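Local coordinates for fructuronate-tagaturonate epimerase UxaE from Cohnella laeviribosi in complex with 1 glycerol (Cohnella laeviribosi, PDB 6IL9), which catalyses the interconversion of fructuronate and tagaturonate by epimerisation, probably at a zinc-containing active site in a TIM barrel, at residues A[17-22]-A[146-151]; A[170-175]-A[260-265]; A[201-206]-A[239-244]; A[339-344]-A[362-367]. All blocks are in the same frame, centred on the assembly; numbering follows the deposited sequence.

Interaction 1 (A[17-22]-A[146-151]); sequences HVYPRS and VFQEGY
The amide of Gln148 lies over one face of the Tyr19 ring, the two planes stacked 25° apart. Its chain leaves the helix with CG anti to the backbone N (chi1 178°) and runs extended to CD, which sits over the ring centre; NE2 lies 3.4 Å from Tyr19 CE1, and CG makes a CH-pi contact with the ring centroid. His17 CD2 approaches the opposite face nearer the rim, so the ring has the flat amide on one side and an imidazole edge on the other. The Tyr19 hydroxyl is hydrogen-bonded to Glu469, while Gln148 OE1 takes a hydrogen bond from Lys40. An alanine in place of Tyr19 would probably open a gap over the Gln148 amide and leave Glu469 without its hydroxyl partner.

Further on, the chain turns and meets the helix end. Ser22 OG, held between the backbone N and the carbonyl carbon (chi1 72°), donates to Tyr19 O at 2.7 Å; Ser22 N bonds the same oxygen, so the turn is gripped twice. Ser22 CA makes a C-H...O contact with Phe147 O at 3.5 Å. The extended Arg21 side chain passes Glu149, its CD 3.4 Å from Glu149 O, while the Glu149 carboxylate pairs with Arg112. One water bridges Arg21 N to Gln148 O, another Arg21 NH1 to Gly150 O.

Gly150, with positive phi, closes helix 135-149 in a Schellman motif, and a side chain there would run into Arg21 O. The contact thus docks the turn that interrupts edge strand 17-26 of the N-terminal antiparallel sheet on the C-terminal end of a TIM-barrel helix.

Interaction 2 (A[170-175]-A[260-265]); sequences MALDLG and QTAGRA
Arg264 reaches across to the end of helix 165-173 and donates from NH2 to Leu172 O, 3.0 Å away with an N-H...O angle of 149°. The donor lies in the carbonyl plane on a lone pair, and the oxygen sits near the guanidinium plane. Leu172 O also accepts from Gly175 N, so a carbonyl of the last helical turn is held by two donors. Beside this bond, Leu172 CD2 touches the methyl of Ala262 at 4.1 Å and lies 4.0 Å from Arg264 NH2.

Arg264 CG stands between the backbone N and the carbonyl carbon (chi1 58°), and from there the chain runs extended to NE. NH2 has a second acceptor in Phe176 O, which helps fix the guanidinium against the turn. A leucine in place of Arg264 would probably cost Leu172 O one of its two donors described here and leave Phe176 O without this one.

Gly175, at positive phi, ends the helix in a Schellman motif. Leu172 also packs on Leu179, Val266 and Tyr258. The contact therefore joins the turn leading from helix 165-173 into strand 178-182 to the loop between helix 234-259 and strand 267-271, the next strand of the barrel.

Interaction 3 (A[201-206]-A[239-244]); sequences RKYEEL and RDVLVY
The Tyr203 ring meets Val241 at its edge, near the ring plane, where CE1 comes within 4.1 Å of Val241 CB. Tyr203 CG is anti to the backbone N (chi1 179°), the start of a course that ends with the ring's edge at Val241. At the far end of the ring the hydroxyl hydrogen-bonds to Glu215, tying Tyr203 to helix 208-218 as well.

Leu242 is central to the contact. Its CG is anti to the carbonyl carbon (chi1 -67°), and its two methyls reach the backbone and the base of the side chains on helix 196-204. CD1 lies 3.8 Å from Tyr203 N and equally near Lys202 CB, while CD2 comes to 3.5 Å from Lys202 CG. The Lys202 chain is bent at chi2, chi3 and chi4, and it folds back over the same methyl, with CE and NZ each about 4.0 Å from CD2.

Just past the first helix, Leu206 CD1 inserts beside both partners, 3.7 Å from Val241 CG1 and 4.2 Å from Leu242 CD2. No hydrogen bond crosses between the two segments, and the grip is mainly apolar. Around it, Val199 also touches Leu242 and Tyr214 meets Val241. Helix 196-204 and the turn after it thus pack by apolar side chains on helix 234-259, in the insertion between strands 178-182 and 267-271, where short helices lean on this long helix of the TIM barrel.

Interaction 4 (A[339-344]-A[362-367]); sequences KLSIHS and RFHVKT. With ZN (zinc ion), chain C.
Strands 339-342 and 363-367 run parallel, 15° apart with axes 4.6 Å at closest, joined by bonds from His364 N to Leu340 O, Ile342 N to His364 O and Lys366 N to Ile342 O. At the start of the pair a water links Leu340 N to Arg362 O.

Lys339 bends at chi3 (-64°) and bonds from NZ to Phe363 O at 3.1 Å, the donor standing above the carbonyl plane; NZ is also hydrogen-bonded to Thr93. The guanidinium of Arg362 lies with one face against Lys339 CA. On one face of the sheet Ile342 CG1 packs against Val365 CG2 at 3.9 Å. On the other, Ser341 OG sits at the edge of the His364 ring, 3.6 Å from CD2, and is hydrogen-bonded to Glu269.

Lys366 and His343 lie side by side, pointing the same way. The lysine chain, extended beyond CG, lays CD over one face of the imidazole, 4.0 Å from its centroid. Its NZ forms salt bridges with Asp158, Asp160 and Glu269, and Glu269 also accepts from His343 NE2, a second-shell bond that would help orient the ring toward the metal.

His343 ND1 binds the zinc ion at 2.3 Å, with a water at the same distance and His161 and Asp273 completing the site. As in other metal-dependent TIM barrels, the ligands gather at the C-terminal ends of the strands, so this is probably the catalytic centre.

Overall arrangement
The four contacts spread outward from the barrel. Interaction 4 joins its last two strands, its centre about 10 Å from the centre of the chain, and supplies one of the three protein ligands of the zinc ion. Interactions 2 and 4 lie 22 Å apart between centres. Interaction 2 lies where helix 165-173 and the loop after helix 234-259 lead into strands 178-182 and 267-271. That long helix carries interaction 3, which is nested in the chain between the two halves of interaction 2. Interaction 1 comes first and attaches the N-terminal antiparallel sheet to helix 135-149. Interactions 1 and 3, centres 56 Å apart, lie on opposite sides of the chain's centre, so additions flank the barrel.

Interaction 1 (A[17-22]-A[146-151])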
# COMPACT_ATOMS: atom_id res chain seq x y z
N HIS A 17 1.97 21.65 -22.42
CA HIS A 17 1.44 20.29 -22.41
C HIS A 17 0.10 20.23 -21.69
O HIS A 17 -0.02 20.65 -20.54
CB HIS A 17 2.43 19.33 -21.75
CG HIS A 17 1.98 17.91 -21.78
ND1 HIS A 17 1.87 17.19 -22.95
CD2 HIS A 17 1.56 17.08 -20.79
CE1 HIS A 17 1.43 15.97 -22.68
NE2 HIS A 17 1.23 15.88 -21.38
N VAL A 18 -0.90 19.67 -22.36
CA VAL A 18 -2.23 19.44 -21.80
C VAL A 18 -2.41 17.94 -21.64
O VAL A 18 -2.14 17.18 -22.58
CB VAL A 18 -3.34 20.02 -22.69
CG1 VAL A 18 -4.71 19.72 -22.10
CG2 VAL A 18 -3.16 21.52 -22.85
N TYR A 19 -2.87 17.52 -20.47
CA TYR A 19 -3.13 16.11 -20.27
C TYR A 19 -4.47 15.77 -20.92
O TYR A 19 -5.50 16.31 -20.51
CB TYR A 19 -3.13 15.77 -18.78
CG TYR A 19 -1.74 15.86 -18.18
CD1 TYR A 19 -0.80 14.86 -18.39
CD2 TYR A 19 -1.35 16.97 -17.43
CE1 TYR A 19 0.49 14.94 -17.85
CE2 TYR A 19 -0.08 17.06 -16.87
CZ TYR A 19 0.84 16.05 -17.09
OH TYR A 19 2.10 16.13 -16.55
N PRO A 20 -4.49 14.94 -21.96
CA PRO A 20 -5.68 14.90 -22.82
C PRO A 20 -6.90 14.32 -22.14
O PRO A 20 -8.02 14.70 -22.48
CB PRO A 20 -5.22 14.03 -24.01
CG PRO A 20 -4.13 13.19 -23.46
CD PRO A 20 -3.42 14.03 -22.43
N ARG A 21 -6.72 13.44 -21.16
CA ARG A 21 -7.85 12.85 -20.46
C ARG A 21 -8.31 13.67 -19.26
O ARG A 21 -9.22 13.24 -18.54
CB ARG A 21 -7.50 11.43 -20.01
CG ARG A 21 -7.20 10.46 -21.15
CD ARG A 21 -6.78 9.10 -20.59
NE ARG A 21 -6.49 8.09 -21.61
CZ ARG A 21 -7.32 7.10 -21.94
NH1 ARG A 21 -8.51 6.98 -21.36
NH2 ARG A 21 -6.96 6.23 -22.87
N SER A 22 -7.74 14.86 -19.04
CA SER A 22 -8.02 15.65 -17.85
C SER A 22 -9.14 16.66 -18.04
O SER A 22 -9.45 17.40 -17.09
CB SER A 22 -6.76 16.40 -17.39
OG SER A 22 -6.46 17.46 -18.29
N VAL A 146 -6.52 10.42 -10.64
CA VAL A 146 -7.68 9.93 -11.39
C VAL A 146 -8.29 11.07 -12.20
O VAL A 146 -8.87 10.83 -13.26
CB VAL A 146 -8.73 9.26 -10.49
CG1 VAL A 146 -8.15 8.03 -9.82
CG2 VAL A 146 -9.31 10.24 -9.47
N PHE A 147 -8.17 12.31 -11.73
CA PHE A 147 -8.64 13.44 -12.51
C PHE A 147 -7.80 13.62 -13.77
O PHE A 147 -8.33 13.76 -14.88
CB PHE A 147 -8.62 14.71 -11.65
CG PHE A 147 -9.27 15.92 -12.29
CD1 PHE A 147 -10.65 16.11 -12.20
CD2 PHE A 147 -8.51 16.86 -12.95
CE1 PHE A 147 -11.24 17.22 -12.79
CE2 PHE A 147 -9.10 17.97 -13.54
CZ PHE A 147 -10.47 18.15 -13.45
N GLN A 148 -6.47 13.58 -13.62
CA GLN A 148 -5.57 13.72 -14.76
C GLN A 148 -5.86 12.68 -15.83
O GLN A 148 -5.83 12.99 -17.03
CB GLN A 148 -4.13 13.58 -14.29
CG GLN A 148 -3.11 13.65 -15.42
CD GLN A 148 -1.70 13.50 -14.92
OE1 GLN A 148 -1.32 14.08 -13.90
NE2 GLN A 148 -0.90 12.73 -15.64
N GLU A 149 -6.13 11.44 -15.43
CA GLU A 149 -6.32 10.33 -16.35
C GLU A 149 -7.77 10.09 -16.70
O GLU A 149 -8.06 9.15 -17.46
CB GLU A 149 -5.72 9.05 -15.75
CG GLU A 149 -4.24 9.12 -15.52
CD GLU A 149 -3.45 9.20 -16.81
OE1 GLU A 149 -3.92 8.65 -17.83
OE2 GLU A 149 -2.37 9.82 -16.80
N GLY A 150 -8.69 10.89 -16.17
CA GLY A 150 -10.10 10.70 -16.46
C GLY A 150 -10.59 9.32 -16.09
O GLY A 150 -11.35 8.70 -16.84
N TYR A 151 -10.14 8.81 -14.95
CA TYR A 151 -10.48 7.46 -14.49
C TYR A 151 -11.62 7.59 -13.49
O TYR A 151 -11.41 8.01 -12.35
CB TYR A 151 -9.26 6.80 -13.86
CG TYR A 151 -9.50 5.39 -13.36
CD1 TYR A 151 -9.36 4.30 -14.21
CD2 TYR A 151 -9.80 5.15 -12.02
CE1 TYR A 151 -9.56 3.01 -13.76
CE2 TYR A 151 -10.00 3.85 -11.55
CZ TYR A 151 -9.87 2.79 -12.43
OH TYR A 151 -10.06 1.50 -11.97
O HOH W 1 -4.42 12.67 -19.64
O HOH W 2 -10.31 8.54 -19.77

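Interaction 2 (A[170-175]-A[260-265])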
# COMPACT_ATOMS: atom_id res chain seq x y z
N MET A 170 -7.79 9.56 12.92
CA MET A 170 -7.32 10.47 11.87
C MET A 170 -7.67 9.93 10.50
O MET A 170 -8.22 10.64 9.65
CB MET A 170 -5.81 10.68 12.01
CG MET A 170 -5.16 11.45 10.85
SD MET A 170 -3.36 11.63 11.03
CE MET A 170 -2.79 9.92 11.00
N ALA A 171 -7.36 8.65 10.26
CA ALA A 171 -7.68 8.04 8.97
C ALA A 171 -9.16 8.18 8.64
O ALA A 171 -9.53 8.53 7.52
CB ALA A 171 -7.27 6.56 8.98
N LEU A 172 -10.03 7.91 9.61
CA LEU A 172 -11.46 8.02 9.32
C LEU A 172 -11.86 9.46 9.06
O LEU A 172 -12.66 9.74 8.17
CB LEU A 172 -12.28 7.42 10.47
CG LEU A 172 -12.21 5.89 10.57
CD1 LEU A 172 -12.58 5.42 11.97
CD2 LEU A 172 -13.14 5.28 9.55
N ASP A 173 -11.29 10.39 9.84
CA ASP A 173 -11.61 11.81 9.68
C ASP A 173 -11.17 12.34 8.32
O ASP A 173 -11.80 13.26 7.79
CB ASP A 173 -10.93 12.63 10.78
CG ASP A 173 -11.51 12.36 12.14
OD1 ASP A 173 -12.67 11.94 12.21
OD2 ASP A 173 -10.80 12.58 13.15
N LEU A 174 -10.11 11.79 7.76
CA LEU A 174 -9.55 12.26 6.51
C LEU A 174 -10.15 11.58 5.28
O LEU A 174 -9.74 11.89 4.16
CB LEU A 174 -8.03 12.09 6.53
CG LEU A 174 -7.27 13.03 7.47
CD1 LEU A 174 -5.77 12.75 7.44
CD2 LEU A 174 -7.56 14.48 7.11
N GLY A 175 -11.11 10.67 5.46
CA GLY A 175 -11.81 10.10 4.34
C GLY A 175 -11.28 8.78 3.84
O GLY A 175 -11.67 8.35 2.75
N GLN A 260 -17.75 0.00 12.98
CA GLN A 260 -19.20 -0.06 13.05
C GLN A 260 -19.81 1.34 13.12
O GLN A 260 -20.88 1.59 12.55
CB GLN A 260 -19.59 -0.87 14.28
CG GLN A 260 -21.02 -1.34 14.41
CD GLN A 260 -21.12 -2.52 15.36
OE1 GLN A 260 -21.75 -3.53 15.06
NE2 GLN A 260 -20.46 -2.40 16.52
N THR A 261 -19.14 2.25 13.81
CA THR A 261 -19.64 3.60 14.08
C THR A 261 -19.26 4.62 13.01
O THR A 261 -19.55 5.81 13.19
CB THR A 261 -19.10 4.08 15.43
OG1 THR A 261 -17.66 4.04 15.41
CG2 THR A 261 -19.61 3.18 16.55
N ALA A 262 -18.63 4.21 11.91
CA ALA A 262 -18.04 5.20 11.00
C ALA A 262 -19.09 6.01 10.24
O ALA A 262 -18.75 7.08 9.73
CB ALA A 262 -17.10 4.52 10.00
N GLY A 263 -20.32 5.53 10.13
CA GLY A 263 -21.33 6.26 9.39
C GLY A 263 -21.21 6.19 7.88
O GLY A 263 -21.96 6.89 7.18
N ARG A 264 -20.29 5.38 7.37
CA ARG A 264 -20.09 5.17 5.94
C ARG A 264 -19.40 3.82 5.80
O ARG A 264 -18.90 3.26 6.78
CB ARG A 264 -19.26 6.30 5.32
CG ARG A 264 -17.88 6.46 5.96
CD ARG A 264 -17.20 7.77 5.50
NE ARG A 264 -15.90 7.95 6.14
CZ ARG A 264 -14.77 7.38 5.70
NH1 ARG A 264 -14.81 6.60 4.63
NH2 ARG A 264 -13.62 7.60 6.32
N ALA A 265 -19.38 3.31 4.57
CA ALA A 265 -18.75 2.02 4.31
C ALA A 265 -17.23 2.11 4.49
O ALA A 265 -16.59 3.03 3.97
CB ALA A 265 -19.09 1.55 2.90

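Interaction 3 (A[201-206]-A[239-244])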
# COMPACT_ATOMS: atom_id res chain seq x y z
N ARG A 201 0.22 -24.52 31.07
CA ARG A 201 0.27 -23.80 32.34
C ARG A 201 -0.23 -22.37 32.20
O ARG A 201 -1.04 -21.90 33.00
CB ARG A 201 1.70 -23.80 32.88
CG ARG A 201 1.85 -24.45 34.24
CD ARG A 201 3.14 -25.23 34.32
NE ARG A 201 4.27 -24.52 33.71
CZ ARG A 201 5.24 -25.12 33.03
NH1 ARG A 201 6.23 -24.42 32.49
NH2 ARG A 201 5.20 -26.44 32.87
N LYS A 202 0.27 -21.65 31.19
CA LYS A 202 -0.22 -20.31 30.93
C LYS A 202 -1.70 -20.34 30.57
O LYS A 202 -2.47 -19.45 30.98
CB LYS A 202 0.63 -19.66 29.82
CG LYS A 202 0.19 -18.28 29.37
CD LYS A 202 -0.21 -17.38 30.54
CE LYS A 202 -1.32 -16.43 30.11
NZ LYS A 202 -2.68 -16.88 30.55
N TYR A 203 -2.13 -21.37 29.83
CA TYR A 203 -3.54 -21.51 29.48
C TYR A 203 -4.41 -21.64 30.72
O TYR A 203 -5.52 -21.11 30.77
CB TYR A 203 -3.73 -22.72 28.56
CG TYR A 203 -5.16 -22.99 28.14
CD1 TYR A 203 -5.74 -22.31 27.07
CD2 TYR A 203 -5.94 -23.94 28.80
CE1 TYR A 203 -7.05 -22.55 26.70
CE2 TYR A 203 -7.24 -24.20 28.43
CZ TYR A 203 -7.79 -23.50 27.37
OH TYR A 203 -9.09 -23.75 27.00
N GLU A 204 -3.91 -22.35 31.74
CA GLU A 204 -4.73 -22.59 32.93
C GLU A 204 -4.89 -21.35 33.80
O GLU A 204 -5.78 -21.33 34.66
CB GLU A 204 -4.15 -23.74 33.75
CG GLU A 204 -4.30 -25.11 33.10
CD GLU A 204 -5.69 -25.71 33.26
OE1 GLU A 204 -5.83 -26.93 33.05
OE2 GLU A 204 -6.64 -24.96 33.60
N GLU A 205 -4.07 -20.32 33.60
CA GLU A 205 -4.26 -19.05 34.29
C GLU A 205 -5.40 -18.22 33.70
O GLU A 205 -5.78 -17.20 34.30
CB GLU A 205 -2.96 -18.24 34.27
CG GLU A 205 -1.77 -19.00 34.81
CD GLU A 205 -0.54 -18.14 34.97
OE1 GLU A 205 0.36 -18.53 35.75
OE2 GLU A 205 -0.47 -17.06 34.33
N LEU A 206 -5.96 -18.62 32.56
CA LEU A 206 -7.09 -17.90 31.98
C LEU A 206 -8.36 -18.14 32.80
O LEU A 206 -8.48 -19.16 33.48
CB LEU A 206 -7.31 -18.35 30.54
CG LEU A 206 -6.23 -17.92 29.55
CD1 LEU A 206 -6.43 -18.58 28.20
CD2 LEU A 206 -6.19 -16.41 29.43
N ARG A 239 -2.52 -23.50 22.61
CA ARG A 239 -1.53 -22.59 22.05
C ARG A 239 -2.21 -21.49 21.24
O ARG A 239 -1.86 -20.31 21.38
CB ARG A 239 -0.54 -23.37 21.19
CG ARG A 239 0.70 -22.58 20.86
CD ARG A 239 1.63 -23.36 19.94
NE ARG A 239 2.19 -24.54 20.58
CZ ARG A 239 3.27 -24.53 21.37
NH1 ARG A 239 3.90 -23.39 21.62
NH2 ARG A 239 3.71 -25.66 21.90
N ASP A 240 -3.20 -21.85 20.41
CA ASP A 240 -3.90 -20.85 19.61
C ASP A 240 -4.54 -19.77 20.48
O ASP A 240 -4.46 -18.58 20.16
CB ASP A 240 -4.97 -21.51 18.75
CG ASP A 240 -4.41 -22.12 17.47
OD1 ASP A 240 -3.27 -21.77 17.10
OD2 ASP A 240 -5.13 -22.93 16.86
N VAL A 241 -5.20 -20.17 21.57
CA VAL A 241 -5.81 -19.19 22.47
C VAL A 241 -4.75 -18.26 23.05
O VAL A 241 -4.91 -17.04 23.07
CB VAL A 241 -6.62 -19.90 23.57
CG1 VAL A 241 -7.15 -18.90 24.60
CG2 VAL A 241 -7.77 -20.69 22.96
N LEU A 242 -3.63 -18.82 23.51
CA LEU A 242 -2.59 -17.99 24.11
C LEU A 242 -1.98 -17.02 23.10
O LEU A 242 -1.68 -15.87 23.44
CB LEU A 242 -1.50 -18.87 24.72
CG LEU A 242 -1.94 -19.70 25.92
CD1 LEU A 242 -0.78 -20.56 26.42
CD2 LEU A 242 -2.43 -18.78 27.04
N VAL A 243 -1.77 -17.47 21.86
CA VAL A 243 -1.09 -16.64 20.88
C VAL A 243 -2.00 -15.50 20.42
O VAL A 243 -1.54 -14.37 20.22
CB VAL A 243 -0.60 -17.49 19.70
CG1 VAL A 243 -0.02 -16.60 18.61
CG2 VAL A 243 0.44 -18.51 20.16
N TYR A 244 -3.29 -15.78 20.24
CA TYR A 244 -4.16 -14.90 19.48
C TYR A 244 -5.28 -14.23 20.27
O TYR A 244 -5.87 -13.27 19.74
CB TYR A 244 -4.79 -15.68 18.30
CG TYR A 244 -3.77 -16.10 17.27
CD1 TYR A 244 -3.25 -15.19 16.36
CD2 TYR A 244 -3.31 -17.41 17.22
CE1 TYR A 244 -2.31 -15.56 15.42
CE2 TYR A 244 -2.35 -17.79 16.28
CZ TYR A 244 -1.86 -16.86 15.39
OH TYR A 244 -0.92 -17.23 14.46

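Interaction 4 (A[339-344]-A[362-367])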
# COMPACT_ATOMS: atom_id res chain seq x y z
N LYS A 339 -11.45 -11.64 2.02
CA LYS A 339 -10.40 -11.98 1.07
C LYS A 339 -9.07 -12.15 1.78
O LYS A 339 -8.80 -11.51 2.79
CB LYS A 339 -10.23 -10.88 0.01
CG LYS A 339 -11.51 -10.36 -0.60
CD LYS A 339 -11.21 -9.51 -1.82
CE LYS A 339 -10.44 -8.25 -1.48
NZ LYS A 339 -10.40 -7.31 -2.66
N LEU A 340 -8.20 -12.98 1.20
CA LEU A 340 -6.80 -12.99 1.62
C LEU A 340 -6.10 -11.73 1.15
O LEU A 340 -6.30 -11.27 0.02
CB LEU A 340 -6.08 -14.21 1.06
CG LEU A 340 -6.49 -15.57 1.60
CD1 LEU A 340 -5.58 -16.63 0.96
CD2 LEU A 340 -6.37 -15.60 3.11
N SER A 341 -5.24 -11.19 2.01
CA SER A 341 -4.43 -10.02 1.70
C SER A 341 -2.96 -10.40 1.74
O SER A 341 -2.50 -11.00 2.72
CB SER A 341 -4.72 -8.89 2.70
OG SER A 341 -4.00 -7.74 2.33
N ILE A 342 -2.23 -10.03 0.69
CA ILE A 342 -0.81 -10.34 0.56
C ILE A 342 -0.02 -9.06 0.80
O ILE A 342 -0.01 -8.17 -0.06
CB ILE A 342 -0.47 -10.92 -0.83
CG1 ILE A 342 -1.51 -11.95 -1.29
CG2 ILE A 342 0.95 -11.48 -0.84
CD1 ILE A 342 -1.57 -13.19 -0.45
N HIS A 343 0.65 -8.97 1.95
CA HIS A 343 1.53 -7.84 2.21
C HIS A 343 2.94 -8.12 1.70
O HIS A 343 3.30 -9.26 1.40
CB HIS A 343 1.54 -7.52 3.70
CG HIS A 343 0.27 -6.87 4.16
ND1 HIS A 343 0.24 -5.83 5.07
CD2 HIS A 343 -1.01 -7.06 3.79
CE1 HIS A 343 -1.00 -5.45 5.27
NE2 HIS A 343 -1.79 -6.19 4.51
N SER A 344 3.74 -7.05 1.59
CA SER A 344 5.05 -7.14 0.94
C SER A 344 4.93 -7.88 -0.39
O SER A 344 5.76 -8.72 -0.74
CB SER A 344 6.08 -7.82 1.84
OG SER A 344 6.16 -7.17 3.09
N ARG A 362 -10.02 -13.30 -6.29
CA ARG A 362 -10.63 -12.46 -5.26
C ARG A 362 -9.62 -12.27 -4.12
O ARG A 362 -9.60 -13.04 -3.16
CB ARG A 362 -11.91 -13.10 -4.74
CG ARG A 362 -12.73 -12.21 -3.86
CD ARG A 362 -13.97 -12.95 -3.40
NE ARG A 362 -13.68 -14.03 -2.45
CZ ARG A 362 -13.76 -13.89 -1.13
NH1 ARG A 362 -14.12 -12.72 -0.61
NH2 ARG A 362 -13.49 -14.93 -0.34
N PHE A 363 -8.79 -11.25 -4.23
CA PHE A 363 -7.67 -11.07 -3.33
C PHE A 363 -7.43 -9.59 -3.14
O PHE A 363 -7.98 -8.76 -3.86
CB PHE A 363 -6.40 -11.74 -3.90
CG PHE A 363 -6.04 -11.26 -5.30
CD1 PHE A 363 -5.53 -9.99 -5.51
CD2 PHE A 363 -6.22 -12.09 -6.39
CE1 PHE A 363 -5.23 -9.54 -6.81
CE2 PHE A 363 -5.91 -11.66 -7.70
CZ PHE A 363 -5.41 -10.39 -7.90
N HIS A 364 -6.58 -9.28 -2.17
CA HIS A 364 -5.90 -7.99 -2.08
C HIS A 364 -4.40 -8.25 -2.07
O HIS A 364 -3.93 -9.12 -1.33
CB HIS A 364 -6.31 -7.22 -0.83
CG HIS A 364 -5.80 -5.82 -0.81
ND1 HIS A 364 -6.18 -4.89 -1.76
CD2 HIS A 364 -4.92 -5.19 0.00
CE1 HIS A 364 -5.56 -3.74 -1.53
NE2 HIS A 364 -4.79 -3.90 -0.46
N VAL A 365 -3.66 -7.51 -2.88
CA VAL A 365 -2.20 -7.54 -2.87
C VAL A 365 -1.71 -6.12 -2.65
O VAL A 365 -2.19 -5.19 -3.31
CB VAL A 365 -1.64 -8.11 -4.19
CG1 VAL A 365 -0.12 -7.96 -4.23
CG2 VAL A 365 -2.05 -9.57 -4.36
N LYS A 366 -0.75 -5.94 -1.72
CA LYS A 366 -0.22 -4.61 -1.43
C LYS A 366 1.19 -4.45 -1.98
O LYS A 366 2.02 -5.35 -1.88
CB LYS A 366 -0.19 -4.33 0.08
CG LYS A 366 -1.56 -4.23 0.69
CD LYS A 366 -1.52 -3.41 1.99
CE LYS A 366 -2.87 -3.53 2.67
NZ LYS A 366 -2.94 -2.70 3.91
N THR A 367 1.43 -3.28 -2.58
CA THR A 367 2.75 -2.83 -3.00
C THR A 367 2.97 -1.41 -2.50
O THR A 367 2.01 -0.67 -2.21
CB THR A 367 2.93 -2.82 -4.54
OG1 THR A 367 2.22 -1.71 -5.10
CG2 THR A 367 2.41 -4.12 -5.15
ZN ZN C . 2.09 -5.62 6.35
O HOH W 3 -9.34 -14.54 -0.89
O HOH W 4 4.00 -5.07 5.20